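Local coordinates for protein alpha-glucosidase (Bacteroides thetaiotaomicron, PDB 5XFM) that probably hydrolyses beta-L-arabinopyranosides and alpha-galactosides, as a calcium-binding member of glycoside hydrolase family 97, at residues G307-D312 against T337-Q342; W299-W304 against L330-W335; R343-V348 against Q393-K398; R316-A321 against K354-F359. The protein carries 1 engineered substitution. One frame throughout, in Å; residues are numbered along the deposited sequence.

Interaction 1: G307-D312 against T337-Q342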
# COMPACT_ATOMS: atom_id res chain seq x y z
N GLY A 307 -1.17 -28.76 2.24
CA GLY A 307 -0.81 -29.97 2.98
C GLY A 307 -0.39 -29.69 4.41
O GLY A 307 -0.32 -30.60 5.24
N SER A 308 -0.11 -28.42 4.71
CA SER A 308 0.33 -28.04 6.05
C SER A 308 -0.83 -27.69 6.99
O SER A 308 -0.63 -27.51 8.20
CB SER A 308 1.29 -26.86 5.96
OG SER A 308 0.65 -25.74 5.36
N ILE A 309 -2.03 -27.59 6.44
CA ILE A 309 -3.18 -27.20 7.24
C ILE A 309 -3.74 -28.40 7.99
O ILE A 309 -4.74 -29.00 7.61
CB ILE A 309 -4.28 -26.56 6.37
CG1 ILE A 309 -3.66 -25.43 5.55
CG2 ILE A 309 -5.40 -26.01 7.25
CD1 ILE A 309 -3.09 -24.31 6.39
N ASN A 310 -3.03 -28.75 9.07
CA ASN A 310 -3.43 -29.82 9.97
C ASN A 310 -2.83 -29.54 11.34
O ASN A 310 -1.92 -28.72 11.46
CB ASN A 310 -2.98 -31.19 9.45
CG ASN A 310 -1.48 -31.26 9.21
OD1 ASN A 310 -0.70 -31.42 10.14
ND2 ASN A 310 -1.08 -31.13 7.95
N TYR A 311 -3.33 -30.22 12.37
CA TYR A 311 -2.93 -29.95 13.75
C TYR A 311 -1.42 -30.01 13.98
O TYR A 311 -0.84 -29.09 14.55
CB TYR A 311 -3.64 -30.92 14.70
CG TYR A 311 -3.56 -30.52 16.16
CD1 TYR A 311 -2.46 -30.87 16.93
CD2 TYR A 311 -4.58 -29.78 16.75
CE1 TYR A 311 -2.38 -30.50 18.26
CE2 TYR A 311 -4.50 -29.41 18.08
CZ TYR A 311 -3.40 -29.78 18.83
OH TYR A 311 -3.32 -29.41 20.15
N ASP A 312 -0.78 -31.08 13.53
CA ASP A 312 0.62 -31.34 13.87
C ASP A 312 1.60 -30.37 13.21
O ASP A 312 2.56 -29.93 13.83
CB ASP A 312 1.00 -32.78 13.49
CG ASP A 312 0.31 -33.81 14.36
OD1 ASP A 312 -0.20 -33.45 15.45
OD2 ASP A 312 0.27 -34.99 13.96
N THR A 337 -12.22 -26.81 8.35
CA THR A 337 -12.70 -28.09 7.87
C THR A 337 -11.69 -29.23 8.07
O THR A 337 -12.07 -30.40 8.14
CB THR A 337 -13.10 -27.98 6.38
OG1 THR A 337 -14.07 -28.98 6.06
CG2 THR A 337 -11.89 -28.12 5.47
N ARG A 338 -10.40 -28.90 8.15
CA ARG A 338 -9.35 -29.91 8.28
C ARG A 338 -8.75 -29.98 9.69
O ARG A 338 -8.02 -30.91 10.01
CB ARG A 338 -8.24 -29.64 7.25
CG ARG A 338 -8.73 -29.80 5.83
CD ARG A 338 -7.66 -29.48 4.80
NE ARG A 338 -8.24 -29.41 3.46
CZ ARG A 338 -7.55 -29.28 2.34
NH1 ARG A 338 -6.22 -29.20 2.38
NH2 ARG A 338 -8.18 -29.22 1.18
N ILE A 339 -9.07 -28.99 10.52
CA ILE A 339 -8.68 -28.99 11.93
C ILE A 339 -9.90 -28.81 12.84
O ILE A 339 -10.07 -29.53 13.82
CB ILE A 339 -7.64 -27.89 12.24
CG1 ILE A 339 -6.35 -28.15 11.45
CG2 ILE A 339 -7.34 -27.84 13.73
CD1 ILE A 339 -5.39 -26.97 11.41
N GLY A 340 -10.73 -27.83 12.50
CA GLY A 340 -11.98 -27.61 13.21
C GLY A 340 -11.90 -26.57 14.31
O GLY A 340 -10.84 -26.33 14.87
N HIS A 341 -13.05 -25.97 14.61
CA HIS A 341 -13.16 -24.93 15.63
C HIS A 341 -12.81 -25.49 17.00
O HIS A 341 -12.24 -24.78 17.84
CB HIS A 341 -14.57 -24.34 15.67
CG HIS A 341 -14.84 -23.33 14.59
ND1 HIS A 341 -14.98 -23.67 13.27
CD2 HIS A 341 -15.02 -21.99 14.66
CE1 HIS A 341 -15.22 -22.58 12.55
NE2 HIS A 341 -15.25 -21.55 13.37
N GLN A 342 -13.15 -26.75 17.24
CA GLN A 342 -13.01 -27.37 18.56
C GLN A 342 -11.55 -27.57 18.96
O GLN A 342 -11.15 -27.22 20.06
CB GLN A 342 -13.71 -28.72 18.58
CG GLN A 342 -15.21 -28.65 18.50
CD GLN A 342 -15.75 -29.65 17.50
OE1 GLN A 342 -15.02 -30.15 16.64
NE2 GLN A 342 -17.05 -29.94 17.59
O HOH W 1 -6.33 -31.77 11.86
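I339 reaches across to N310 and Y311 with the longer of its two branches. Its CB points toward the facing chain, CG1 stands anti to the carbonyl carbon (chi1 -63°), and the extended second torsion of 166° carries CD1 onward to lie 3.6 Å from N310 C. One atom back, I339 CG1 sits 3.8 Å from Y311 N. Isoleucine suits the place because this arm offers only apolar carbon to the N310-Y311 backbone. I309 adds an apolar flank: its CG2 comes to 4.3 Å from I339 CD1 and also packs on W334 and W335, while CG1 and CD1 turn away toward D332. Both segments belong to beta-alpha connections at the C-terminal end of the strands of a TIM-type barrel, and N310 is the N-cap of helix 311-324. Its side chain turns from I339, caps a backbone N of the first turn and gives ND2 to D313. R338 runs past the inverse gamma turn centred on I309, its CB 3.6 Å from I309 O. Beyond CB the arginine is extended from CG to NE, and its cationic end meets W334 in a cation-pi contact. A water bridges the backbones, donating to R338 O at 2.6 Å and weakly accepting from Y311 N.

Interaction 2: W299-W304 against L330-W335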
# COMPACT_ATOMS: atom_id res chain seq x y z
N TRP A 299 4.37 -18.89 9.27
CA TRP A 299 3.32 -19.04 8.28
C TRP A 299 3.58 -20.29 7.46
O TRP A 299 4.43 -20.28 6.57
CB TRP A 299 3.27 -17.79 7.40
CG TRP A 299 2.19 -17.76 6.37
CD1 TRP A 299 0.98 -18.40 6.42
CD2 TRP A 299 2.20 -17.04 5.13
NE1 TRP A 299 0.24 -18.12 5.29
CE2 TRP A 299 0.97 -17.29 4.48
CE3 TRP A 299 3.14 -16.20 4.51
CZ2 TRP A 299 0.65 -16.73 3.24
CZ3 TRP A 299 2.82 -15.65 3.27
CH2 TRP A 299 1.59 -15.91 2.66
N SER A 300 2.88 -21.37 7.79
CA SER A 300 3.14 -22.67 7.17
C SER A 300 2.73 -22.74 5.69
O SER A 300 3.43 -23.33 4.87
CB SER A 300 2.45 -23.79 7.97
OG SER A 300 1.06 -23.88 7.70
N TRP A 301 1.61 -22.11 5.35
CA TRP A 301 1.04 -22.28 4.01
C TRP A 301 1.92 -21.75 2.87
O TRP A 301 1.84 -22.25 1.77
CB TRP A 301 -0.34 -21.62 3.93
CG TRP A 301 -0.95 -21.75 2.56
CD1 TRP A 301 -1.75 -22.76 2.10
CD2 TRP A 301 -0.79 -20.83 1.47
NE1 TRP A 301 -2.10 -22.52 0.79
CE2 TRP A 301 -1.52 -21.35 0.38
CE3 TRP A 301 -0.10 -19.63 1.31
CZ2 TRP A 301 -1.58 -20.70 -0.85
CZ3 TRP A 301 -0.16 -18.99 0.09
CH2 TRP A 301 -0.90 -19.52 -0.98
N ILE A 302 2.69 -20.70 3.10
CA ILE A 302 3.44 -20.11 1.99
C ILE A 302 4.39 -21.14 1.33
O ILE A 302 4.39 -21.31 0.11
CB ILE A 302 4.22 -18.84 2.41
CG1 ILE A 302 5.03 -18.29 1.23
CG2 ILE A 302 5.12 -19.08 3.62
CD1 ILE A 302 4.19 -17.95 0.03
N LEU A 303 5.14 -21.88 2.15
CA LEU A 303 6.09 -22.86 1.61
C LEU A 303 5.61 -24.31 1.67
O LEU A 303 6.06 -25.14 0.88
CB LEU A 303 7.43 -22.73 2.36
CG LEU A 303 8.31 -21.58 1.89
CD1 LEU A 303 9.57 -21.49 2.73
CD2 LEU A 303 8.66 -21.78 0.42
N TRP A 304 4.73 -24.62 2.62
CA TRP A 304 4.26 -25.99 2.79
C TRP A 304 2.83 -26.18 2.24
O TRP A 304 2.34 -27.31 2.15
CB TRP A 304 4.33 -26.39 4.26
CG TRP A 304 5.74 -26.49 4.79
CD1 TRP A 304 6.89 -26.06 4.18
CD2 TRP A 304 6.15 -27.05 6.05
NE1 TRP A 304 7.98 -26.32 4.98
CE2 TRP A 304 7.55 -26.93 6.13
CE3 TRP A 304 5.46 -27.65 7.12
CZ2 TRP A 304 8.28 -27.39 7.23
CZ3 TRP A 304 6.18 -28.09 8.21
CH2 TRP A 304 7.58 -27.96 8.26
N LEU A 330 0.38 -17.60 11.89
CA LEU A 330 -0.78 -17.49 11.00
C LEU A 330 -1.22 -18.86 10.50
O LEU A 330 -0.44 -19.58 9.88
CB LEU A 330 -0.45 -16.59 9.81
CG LEU A 330 -1.42 -16.65 8.62
CD1 LEU A 330 -2.84 -16.23 9.02
CD2 LEU A 330 -0.91 -15.79 7.47
N ILE A 331 -2.46 -19.23 10.80
CA ILE A 331 -3.04 -20.46 10.29
C ILE A 331 -3.94 -20.13 9.10
O ILE A 331 -4.89 -19.37 9.23
CB ILE A 331 -3.84 -21.22 11.38
CG1 ILE A 331 -2.93 -21.53 12.57
CG2 ILE A 331 -4.45 -22.49 10.81
CD1 ILE A 331 -3.60 -22.34 13.68
N ASP A 332 -3.63 -20.70 7.93
CA ASP A 332 -4.21 -20.23 6.67
C ASP A 332 -5.48 -21.00 6.30
O ASP A 332 -6.08 -21.65 7.15
CB ASP A 332 -3.17 -20.32 5.56
CG ASP A 332 -3.24 -19.15 4.58
OD1 ASP A 332 -4.15 -19.10 3.72
OD2 ASP A 332 -2.37 -18.26 4.68
N ASN A 333 -5.88 -20.92 5.03
CA ASN A 333 -7.14 -21.51 4.56
C ASN A 333 -7.30 -23.01 4.84
O ASN A 333 -6.32 -23.71 5.04
CB ASN A 333 -7.30 -21.27 3.05
CG ASN A 333 -6.13 -21.82 2.24
OD1 ASN A 333 -5.35 -22.65 2.72
ND2 ASN A 333 -6.02 -21.38 1.00
N TRP A 334 -8.56 -23.46 4.84
CA TRP A 334 -9.02 -24.84 5.10
C TRP A 334 -9.05 -25.26 6.57
O TRP A 334 -9.47 -26.39 6.86
CB TRP A 334 -8.19 -25.88 4.33
CG TRP A 334 -8.24 -25.76 2.85
CD1 TRP A 334 -7.21 -25.43 2.02
CD2 TRP A 334 -9.38 -25.96 2.01
NE1 TRP A 334 -7.63 -25.42 0.71
CE2 TRP A 334 -8.97 -25.74 0.68
CE3 TRP A 334 -10.72 -26.30 2.25
CZ2 TRP A 334 -9.83 -25.85 -0.41
CZ3 TRP A 334 -11.58 -26.41 1.17
CH2 TRP A 334 -11.13 -26.18 -0.14
N TRP A 335 -8.62 -24.41 7.49
CA TRP A 335 -8.47 -24.86 8.88
C TRP A 335 -9.78 -25.26 9.55
O TRP A 335 -9.81 -26.16 10.40
CB TRP A 335 -7.77 -23.78 9.73
CG TRP A 335 -8.56 -22.53 9.98
CD1 TRP A 335 -8.44 -21.34 9.31
CD2 TRP A 335 -9.57 -22.32 10.98
NE1 TRP A 335 -9.31 -20.41 9.82
CE2 TRP A 335 -10.02 -20.99 10.85
CE3 TRP A 335 -10.15 -23.12 11.96
CZ2 TRP A 335 -11.01 -20.45 11.66
CZ3 TRP A 335 -11.14 -22.59 12.77
CH2 TRP A 335 -11.56 -21.27 12.61
O HOH W 2 -0.35 -21.53 7.87
O HOH W 3 1.42 -21.68 10.55
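W299 and L330 lie abreast at the C-terminal ends of two neighbouring parallel strands, CA atoms 5.2 Å apart, before the first chain coils into helix 300-304 and the second enters a type II turn from D332 to W335. This is the catalytic end of a TIM-type barrel. With CG anti to its backbone N (chi1 -177°), the W299 indole runs beside L330, whose CD2 makes a CH-pi contact 3.5 Å from the centroid of the five-membered ring. I302 CB covers the opposite face. At the ring edge, W299 NE1 donates to D332 OD2 at 2.7 Å, nearly in the indole plane and on the anti side of the carboxylate. A phenylalanine in place of W299 would probably cost D332 OD2 its indole donor, leaving the carboxylate held less firmly, chiefly through OD1. W301 packs its CB 3.5 Å from D332 CB; its NE1 bonds D306, and its side chain touches E458, a calcium ligand. One water links S300 N to L330 O; a second joins L330 O to S300 OG, which also bonds Q314. The other carboxylate oxygen, D332 OD1, accepts from N333 N at 2.8 Å, which helps to fix the rotation of the group.

Interaction 3: R343-V348 against Q393-K398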
# COMPACT_ATOMS: atom_id res chain seq x y z
N ARG A 343 -10.75 -28.12 18.04
CA ARG A 343 -9.34 -28.38 18.33
C ARG A 343 -8.52 -27.11 18.26
O ARG A 343 -7.39 -27.04 18.78
CB ARG A 343 -8.75 -29.43 17.38
CG ARG A 343 -9.41 -30.79 17.46
CD ARG A 343 -8.45 -31.83 16.93
NE ARG A 343 -7.30 -31.91 17.82
CZ ARG A 343 -6.16 -32.54 17.53
NH1 ARG A 343 -5.99 -33.12 16.35
NH2 ARG A 343 -5.17 -32.55 18.42
N MET A 344 -9.07 -26.10 17.58
CA MET A 344 -8.44 -24.79 17.50
C MET A 344 -8.17 -24.23 18.89
O MET A 344 -7.18 -23.56 19.10
CB MET A 344 -9.29 -23.82 16.70
CG MET A 344 -8.61 -22.48 16.44
SD MET A 344 -6.97 -22.69 15.69
CE MET A 344 -7.39 -23.49 14.14
N LYS A 345 -9.05 -24.53 19.84
CA LYS A 345 -8.90 -24.06 21.22
C LYS A 345 -7.67 -24.65 21.90
O LYS A 345 -6.94 -23.96 22.62
CB LYS A 345 -10.16 -24.40 22.02
CG LYS A 345 -9.99 -24.34 23.53
CD LYS A 345 -11.33 -24.49 24.23
CE LYS A 345 -11.15 -24.85 25.70
NZ LYS A 345 -10.62 -26.23 25.84
N SER A 346 -7.43 -25.93 21.66
CA SER A 346 -6.27 -26.59 22.25
C SER A 346 -5.00 -26.13 21.53
O SER A 346 -3.94 -26.04 22.14
CB SER A 346 -6.42 -28.11 22.19
OG SER A 346 -6.38 -28.59 20.86
N LEU A 347 -5.13 -25.82 20.25
CA LEU A 347 -4.01 -25.27 19.49
C LEU A 347 -3.64 -23.88 20.04
O LEU A 347 -2.47 -23.55 20.21
CB LEU A 347 -4.34 -25.21 18.00
CG LEU A 347 -3.25 -25.52 16.97
CD1 LEU A 347 -2.35 -26.69 17.40
CD2 LEU A 347 -3.88 -25.82 15.62
N VAL A 348 -4.66 -23.07 20.32
CA VAL A 348 -4.47 -21.74 20.90
C VAL A 348 -3.82 -21.84 22.28
O VAL A 348 -2.90 -21.09 22.60
CB VAL A 348 -5.80 -20.96 21.00
CG1 VAL A 348 -5.63 -19.70 21.84
CG2 VAL A 348 -6.34 -20.60 19.62
N GLN A 393 -12.56 -14.04 20.28
CA GLN A 393 -12.12 -13.29 21.44
C GLN A 393 -12.13 -14.13 22.71
O GLN A 393 -11.21 -14.03 23.53
CB GLN A 393 -13.03 -12.08 21.64
CG GLN A 393 -12.54 -11.12 22.70
CD GLN A 393 -13.48 -9.96 22.89
OE1 GLN A 393 -14.68 -10.08 22.62
NE2 GLN A 393 -12.96 -8.83 23.34
N SER A 394 -13.16 -14.95 22.86
CA SER A 394 -13.22 -15.87 23.99
C SER A 394 -12.03 -16.84 23.97
O SER A 394 -11.53 -17.23 25.02
CB SER A 394 -14.55 -16.64 23.97
OG SER A 394 -14.52 -17.69 23.03
N LEU A 395 -11.57 -17.21 22.78
CA LEU A 395 -10.37 -18.04 22.69
C LEU A 395 -9.09 -17.24 22.91
O LEU A 395 -8.08 -17.79 23.33
CB LEU A 395 -10.29 -18.74 21.32
CG LEU A 395 -11.20 -19.95 21.11
CD1 LEU A 395 -10.59 -20.85 20.05
CD2 LEU A 395 -11.38 -20.70 22.42
N GLY A 396 -9.13 -15.95 22.63
CA GLY A 396 -7.93 -15.14 22.75
C GLY A 396 -7.13 -15.07 21.46
O GLY A 396 -5.94 -14.76 21.48
N VAL A 397 -7.77 -15.37 20.33
CA VAL A 397 -7.14 -15.17 19.03
C VAL A 397 -6.94 -13.66 18.89
O VAL A 397 -7.79 -12.88 19.29
CB VAL A 397 -7.99 -15.73 17.87
CG1 VAL A 397 -7.34 -15.43 16.52
CG2 VAL A 397 -8.20 -17.24 18.03
N LYS A 398 -5.79 -13.27 18.35
CA LYS A 398 -5.38 -11.87 18.31
C LYS A 398 -5.52 -11.20 16.95
O LYS A 398 -5.38 -9.98 16.84
CB LYS A 398 -3.93 -11.75 18.78
CG LYS A 398 -3.73 -12.09 20.25
CD LYS A 398 -4.71 -11.30 21.10
CE LYS A 398 -4.14 -10.99 22.47
NZ LYS A 398 -4.91 -9.90 23.13
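L395 pushes its forked tip against the flank of helix 341-353 at K345. Its CD1 rests 3.8 Å from K345 CA, and CD2 lies 3.9 Å from K345 CB, so the fork meets the base of the lysine, whose chain crosses the leucine at about a right angle. M344 CG borders L395 CD1 at 4.4 Å, and V348 CG2 lies 4.3 Å from the same methyl. V348 also meets the backbone, its CG1 3.4 Å from L395 O, and its CG2 lies 4.2 Å from V397 CG2. Leucine suits its place because chi1 -77° puts CG anti to the carbonyl carbon, on the side of helix 341-353, and the fork beyond it supplies two methyls. An alanine in place of L395 would probably open a gap beside K345 and M344 and leave V348 CG2 without one of its apolar neighbours. The Schellman motif that ends helix 382-395, with G396 as its C-prime residue, helps to place L395 and V397. At phi 91° a CB on G396 would jam against the preceding carbonyl O. M344 and V397 both touch L360, and V348 touches L358, placing helix 341-353 and the end of helix 382-395 together over strand 357-363; L347 packs on helix 311-324 and on I331.

Interaction 4: R316-A321 against K354-F359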
# COMPACT_ATOMS: atom_id res chain seq x y z
N ARG A 316 4.09 -27.63 14.76
CA ARG A 316 5.45 -27.40 14.29
C ARG A 316 5.75 -25.91 14.09
O ARG A 316 6.78 -25.42 14.54
CB ARG A 316 5.68 -28.16 12.98
CG ARG A 316 6.12 -29.59 13.19
CD ARG A 316 6.27 -30.35 11.89
NE ARG A 316 6.62 -31.75 12.14
CZ ARG A 316 5.76 -32.76 12.00
NH1 ARG A 316 4.51 -32.53 11.61
NH2 ARG A 316 6.16 -34.00 12.25
N TYR A 317 4.84 -25.19 13.44
CA TYR A 317 5.08 -23.77 13.16
C TYR A 317 4.89 -22.89 14.39
O TYR A 317 5.50 -21.82 14.50
CB TYR A 317 4.19 -23.30 12.01
CG TYR A 317 4.92 -23.39 10.69
CD1 TYR A 317 5.10 -24.62 10.07
CD2 TYR A 317 5.43 -22.26 10.06
CE1 TYR A 317 5.77 -24.72 8.87
CE2 TYR A 317 6.10 -22.35 8.86
CZ TYR A 317 6.26 -23.59 8.27
OH TYR A 317 6.92 -23.72 7.07
N ILE A 318 4.04 -23.32 15.31
CA ILE A 318 3.91 -22.66 16.60
C ILE A 318 5.22 -22.79 17.39
O ILE A 318 5.72 -21.82 17.96
CB ILE A 318 2.74 -23.26 17.41
CG1 ILE A 318 1.40 -22.77 16.83
CG2 ILE A 318 2.84 -22.91 18.87
CD1 ILE A 318 0.20 -23.51 17.35
N ASP A 319 5.78 -24.00 17.38
CA ASP A 319 7.07 -24.27 18.00
C ASP A 319 8.17 -23.43 17.36
O ASP A 319 9.05 -22.91 18.05
CB ASP A 319 7.43 -25.76 17.88
CG ASP A 319 6.65 -26.63 18.85
OD1 ASP A 319 6.06 -26.10 19.81
OD2 ASP A 319 6.63 -27.86 18.64
N PHE A 320 8.12 -23.32 16.04
CA PHE A 320 9.10 -22.55 15.28
C PHE A 320 8.99 -21.08 15.65
O PHE A 320 10.00 -20.40 15.83
CB PHE A 320 8.90 -22.76 13.77
CG PHE A 320 9.89 -22.03 12.91
CD1 PHE A 320 11.24 -22.08 13.20
CD2 PHE A 320 9.47 -21.31 11.81
CE1 PHE A 320 12.16 -21.41 12.41
CE2 PHE A 320 10.39 -20.63 11.02
CZ PHE A 320 11.74 -20.68 11.32
N ALA A 321 7.77 -20.57 15.78
CA ALA A 321 7.56 -19.20 16.23
C ALA A 321 8.17 -19.01 17.61
O ALA A 321 8.86 -18.03 17.86
CB ALA A 321 6.08 -18.85 16.25
N LYS A 354 3.52 -21.50 24.81
CA LYS A 354 4.82 -21.28 24.19
C LYS A 354 5.10 -19.80 23.93
O LYS A 354 6.09 -19.44 23.30
CB LYS A 354 4.91 -22.06 22.87
CG LYS A 354 4.65 -23.56 22.98
CD LYS A 354 5.79 -24.29 23.66
CE LYS A 354 5.53 -25.78 23.74
NZ LYS A 354 4.32 -26.08 24.57
N GLY A 355 4.22 -18.93 24.43
CA GLY A 355 4.37 -17.49 24.25
C GLY A 355 4.06 -17.05 22.83
O GLY A 355 4.67 -16.12 22.31
N VAL A 356 3.08 -17.72 22.22
CA VAL A 356 2.70 -17.48 20.83
C VAL A 356 1.19 -17.27 20.75
O VAL A 356 0.42 -17.97 21.41
CB VAL A 356 3.10 -18.68 19.92
CG1 VAL A 356 2.49 -18.53 18.52
CG2 VAL A 356 4.61 -18.82 19.84
N GLU A 357 0.76 -16.32 19.93
CA GLU A 357 -0.66 -16.09 19.69
C GLU A 357 -0.98 -16.28 18.21
O GLU A 357 -0.08 -16.27 17.37
CB GLU A 357 -1.04 -14.70 20.18
CG GLU A 357 -1.30 -14.66 21.68
CD GLU A 357 -1.12 -13.28 22.27
OE1 GLU A 357 -0.22 -12.56 21.79
OE2 GLU A 357 -1.86 -12.93 23.21
N LEU A 358 -2.26 -16.45 17.88
CA LEU A 358 -2.63 -16.83 16.52
C LEU A 358 -3.38 -15.78 15.71
O LEU A 358 -4.13 -14.95 16.24
CB LEU A 358 -3.48 -18.11 16.55
CG LEU A 358 -2.89 -19.33 17.25
CD1 LEU A 358 -3.86 -20.48 17.11
CD2 LEU A 358 -1.55 -19.68 16.65
N PHE A 359 -3.15 -15.82 14.40
CA PHE A 359 -4.00 -15.16 13.42
C PHE A 359 -4.72 -16.26 12.66
O PHE A 359 -4.11 -17.27 12.30
CB PHE A 359 -3.20 -14.30 12.45
CG PHE A 359 -2.91 -12.92 12.94
CD1 PHE A 359 -2.15 -12.72 14.07
CD2 PHE A 359 -3.36 -11.81 12.22
CE1 PHE A 359 -1.86 -11.44 14.50
CE2 PHE A 359 -3.06 -10.53 12.65
CZ PHE A 359 -2.32 -10.35 13.79
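V356 points its side chain at helix 311-324, where I318 and A321 receive it. The valine's CB lies 4.4 Å from I318 CG2. From there the two methyls part. V356 CG1, anti to the backbone N (chi1 170°), comes 4.3 Å from A321 CB. V356 CG2, beside the backbone N, goes deepest: it sits 3.7 Å from I318 O and 3.9 Å from A321 CB. A short, beta-branched residue fits here because its two methyls spread directly from CB over A321 and I318 O, and the small A321 lets the valine approach the helix backbone closely. I318 extends the apolar surface, its CD1 reaching L358 CD2 at 4.3 Å. At the outer margin D319 and K354 cross obliquely. K354 CE is 4.0 Å from D319 OD1, but the charged NZ remains 5.1 Å from that oxygen, so any attraction is probably modest. D319 OD1 is instead bonded to Y350 OH, and K354 makes a cation-pi contact with the same tyrosine. G355, with positive phi, is the C-prime residue of the Schellman motif closing helix 341-353, which brings V356 round to face its partners. The contact thus joins helix 311-324 to the start of strand 357-363, at the N-terminal end of the barrel strands, with I318 also packed on L347 and A351 of helix 341-353 and L358 touching A329 and I331.

All four contacts lie in one sector of the TIM-type barrel, their centres 10 to 16 Å apart and on the same side of the chain's centre. Along the chain, interactions 1, 2 and 4 interleave; interaction 3 opens after 1 and 2 have closed and crosses 4. Helix 311-324 serves interactions 1 and 4, and helix 341-353 serves 1 and 3. Strands 328-331 and 357-363, neighbours in the parallel sheet, tie 2 to 4 through I331 N and F359 O. S308 with S300 links 1 to 2, and Y311 with S346 links 1 to 3. Together the contacts join successive beta-alpha units of the barrel, with interaction 2 beside its calcium-bearing end.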